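PDB 4P4G: shikimate 5-dehydrogenase AroE (5-dehydroshikimate reductase) from Mycobacterium tuberculosis, which probably catalyses the NADP-dependent interconversion of 3-dehydroshikimate and shikimate, a step of chorismate and aromatic amino acid biosynthesis. Local coordinates for residues L139-I144 and V164-R169. Sequence-based numbering, arbitrary orientation.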
loop_
_atom_site.group_PDB
_atom_site.type_symbol
_atom_site.label_atom_id
_atom_site.label_comp_id
_atom_site.label_asym_id
_atom_site.label_seq_id
_atom_site.Cartn_x
_atom_site.Cartn_y
_atom_site.Cartn_z
ATOM N N LEU A 139 -13.918 4.368 2.822
ATOM C CA LEU A 139 -14.171 4.833 4.191
ATOM C C LEU A 139 -15.237 5.925 4.239
ATOM O O LEU A 139 -15.852 6.160 5.284
ATOM C CB LEU A 139 -12.886 5.352 4.829
ATOM C CG LEU A 139 -11.836 4.301 5.180
ATOM C CD1 LEU A 139 -10.547 4.948 5.650
ATOM C CD2 LEU A 139 -12.390 3.345 6.232
ATOM N N GLY A 140 -15.434 6.612 3.117
ATOM C CA GLY A 140 -16.473 7.620 3.027
ATOM C C GLY A 140 -16.030 9.079 3.040
ATOM O O GLY A 140 -16.848 9.946 3.352
ATOM N N VAL A 141 -14.774 9.370 2.695
ATOM C CA VAL A 141 -14.315 10.774 2.690
ATOM C C VAL A 141 -15.093 11.628 1.672
ATOM O O VAL A 141 -15.578 11.114 0.667
ATOM C CB VAL A 141 -12.776 10.915 2.472
ATOM C CG1 VAL A 141 -12.001 10.095 3.518
ATOM C CG2 VAL A 141 -12.382 10.531 1.061
ATOM N N THR A 142 -15.245 12.921 1.951
ATOM C CA THR A 142 -16.057 13.775 1.075
ATOM C C THR A 142 -15.253 14.291 -0.118
ATOM O O THR A 142 -15.798 14.527 -1.203
ATOM C CB THR A 142 -16.681 14.967 1.830
ATOM O OG1 THR A 142 -15.648 15.747 2.448
ATOM C CG2 THR A 142 -17.670 14.491 2.896
ATOM N N ASP A 143 -13.952 14.459 0.074
ATOM C CA ASP A 143 -13.119 14.993 -0.988
ATOM C C ASP A 143 -11.662 14.671 -0.729
ATOM O O ASP A 143 -11.247 14.503 0.421
ATOM C CB ASP A 143 -13.320 16.501 -1.134
ATOM C CG ASP A 143 -12.630 17.277 -0.055
ATOM O OD1 ASP A 143 -13.150 17.285 1.077
ATOM O OD2 ASP A 143 -11.567 17.873 -0.333
ATOM N N ILE A 144 -10.897 14.548 -1.808
ATOM C CA ILE A 144 -9.499 14.182 -1.725
ATOM C C ILE A 144 -8.671 15.178 -2.517
ATOM O O ILE A 144 -8.995 15.490 -3.655
ATOM C CB ILE A 144 -9.259 12.771 -2.294
ATOM C CG1 ILE A 144 -9.917 11.718 -1.388
ATOM C CG2 ILE A 144 -7.748 12.510 -2.477
ATOM C CD1 ILE A 144 -10.033 10.326 -2.026
ATOM N N VAL A 164 -15.037 7.162 -8.506
ATOM C CA VAL A 164 -15.530 6.469 -7.310
ATOM C C VAL A 164 -16.375 7.388 -6.424
ATOM O O VAL A 164 -16.616 7.092 -5.255
ATOM C CB VAL A 164 -14.404 5.784 -6.494
ATOM C CG1 VAL A 164 -13.722 4.719 -7.335
ATOM C CG2 VAL A 164 -13.385 6.798 -5.974
ATOM N N GLY A 165 -16.812 8.505 -6.999
ATOM C CA GLY A 165 -17.794 9.370 -6.365
ATOM C C GLY A 165 -17.245 10.403 -5.402
ATOM O O GLY A 165 -17.996 10.976 -4.617
ATOM N N VAL A 166 -15.942 10.656 -5.455
ATOM C CA VAL A 166 -15.324 11.606 -4.534
ATOM C C VAL A 166 -14.808 12.832 -5.282
ATOM O O VAL A 166 -14.129 12.689 -6.297
ATOM C CB VAL A 166 -14.160 10.952 -3.765
ATOM C CG1 VAL A 166 -13.455 11.971 -2.896
ATOM C CG2 VAL A 166 -14.671 9.812 -2.907
ATOM N N ALA A 167 -15.127 14.027 -4.787
ATOM C CA ALA A 167 -14.591 15.268 -5.362
ATOM C C ALA A 167 -13.086 15.304 -5.149
ATOM O O ALA A 167 -12.607 15.328 -4.009
ATOM C CB ALA A 167 -15.246 16.498 -4.738
ATOM N N THR A 168 -12.331 15.289 -6.242
ATOM C CA THR A 168 -10.878 15.169 -6.143
ATOM C C THR A 168 -10.223 16.301 -6.935
ATOM O O THR A 168 -10.771 16.745 -7.944
ATOM C CB THR A 168 -10.408 13.773 -6.655
ATOM O OG1 THR A 168 -11.146 12.742 -5.984
ATOM C CG2 THR A 168 -8.917 13.538 -6.388
ATOM N N ARG A 169 -9.077 16.796 -6.464
ATOM C CA ARG A 169 -8.340 17.814 -7.211
ATOM C C ARG A 169 -6.852 17.655 -6.961
ATOM O O ARG A 169 -6.434 16.944 -6.037
ATOM C CB ARG A 169 -8.785 19.226 -6.824
ATOM C CG ARG A 169 -8.226 19.666 -5.474
ATOM C CD ARG A 169 -8.917 20.910 -4.931
ATOM N NE ARG A 169 -8.711 21.012 -3.486
ATOM C CZ ARG A 169 -7.630 21.533 -2.908
ATOM N NH1 ARG A 169 -6.639 22.026 -3.646
ATOM N NH2 ARG A 169 -7.540 21.566 -1.583
#
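Two strands start side by side here and run parallel, Asp-143 paired with Ala-167 and Ile-144 with Thr-168. Ile-144 makes both hydrogen bonds between residues 139-144 and 164-169. Its N donates to Ala-167 O at 2.9 Å, in the carbonyl plane. Its O accepts from Arg-169 N at 3.1 Å, with the donor nearly along the C=O axis (163°). Ile-144 thus bridges the residues before and after its partner, as in regular parallel sheet. A backbone bond between Arg-169 and Val-146 continues the pairing. Thr-168 CA also lies 3.1 Å from Ile-144 O, a CA-H...O contact beside the second bond.

Val-166, just ahead of its strand, takes part in the apolar contacts with Ile-144 and Val-141. From CB its two methyls part. CG1 is anti to the backbone N (chi1 175°) and lies 3.6 Å from Asp-143 CA. The same methyl meets Ile-144 CG1 at 3.9 Å and also touches CD1, the two side chains crossing at about a right angle. CG2 lies beside the backbone N and touches Val-141 O. The Val-166 carbonyl is used as well: Thr-168 OG1 donates to Val-166 O at 3.0 Å, from above the carbonyl plane. This bond helps fix the rotation of the threonine, whose CG2 rests near Ile-144 O. On the other face the CB atoms of Asp-143 and Ala-167 meet.

Both segments begin at the end of a helix closed by a Schellman motif, with Gly-140 and Gly-165 at positive phi. Strand 143-148, helix 151-163 and strand 167-172 form a beta-alpha-beta unit of the parallel, Rossmann-type sheet. Strand 167-172 lies at one edge of this sheet within the chain, and strand 119-123 flanks 143-148 on the other side. Helix 129-139 packs on the side of Ile-144: Leu-136 touches Val-141 and Ile-144, and Ala-137 touches Val-166.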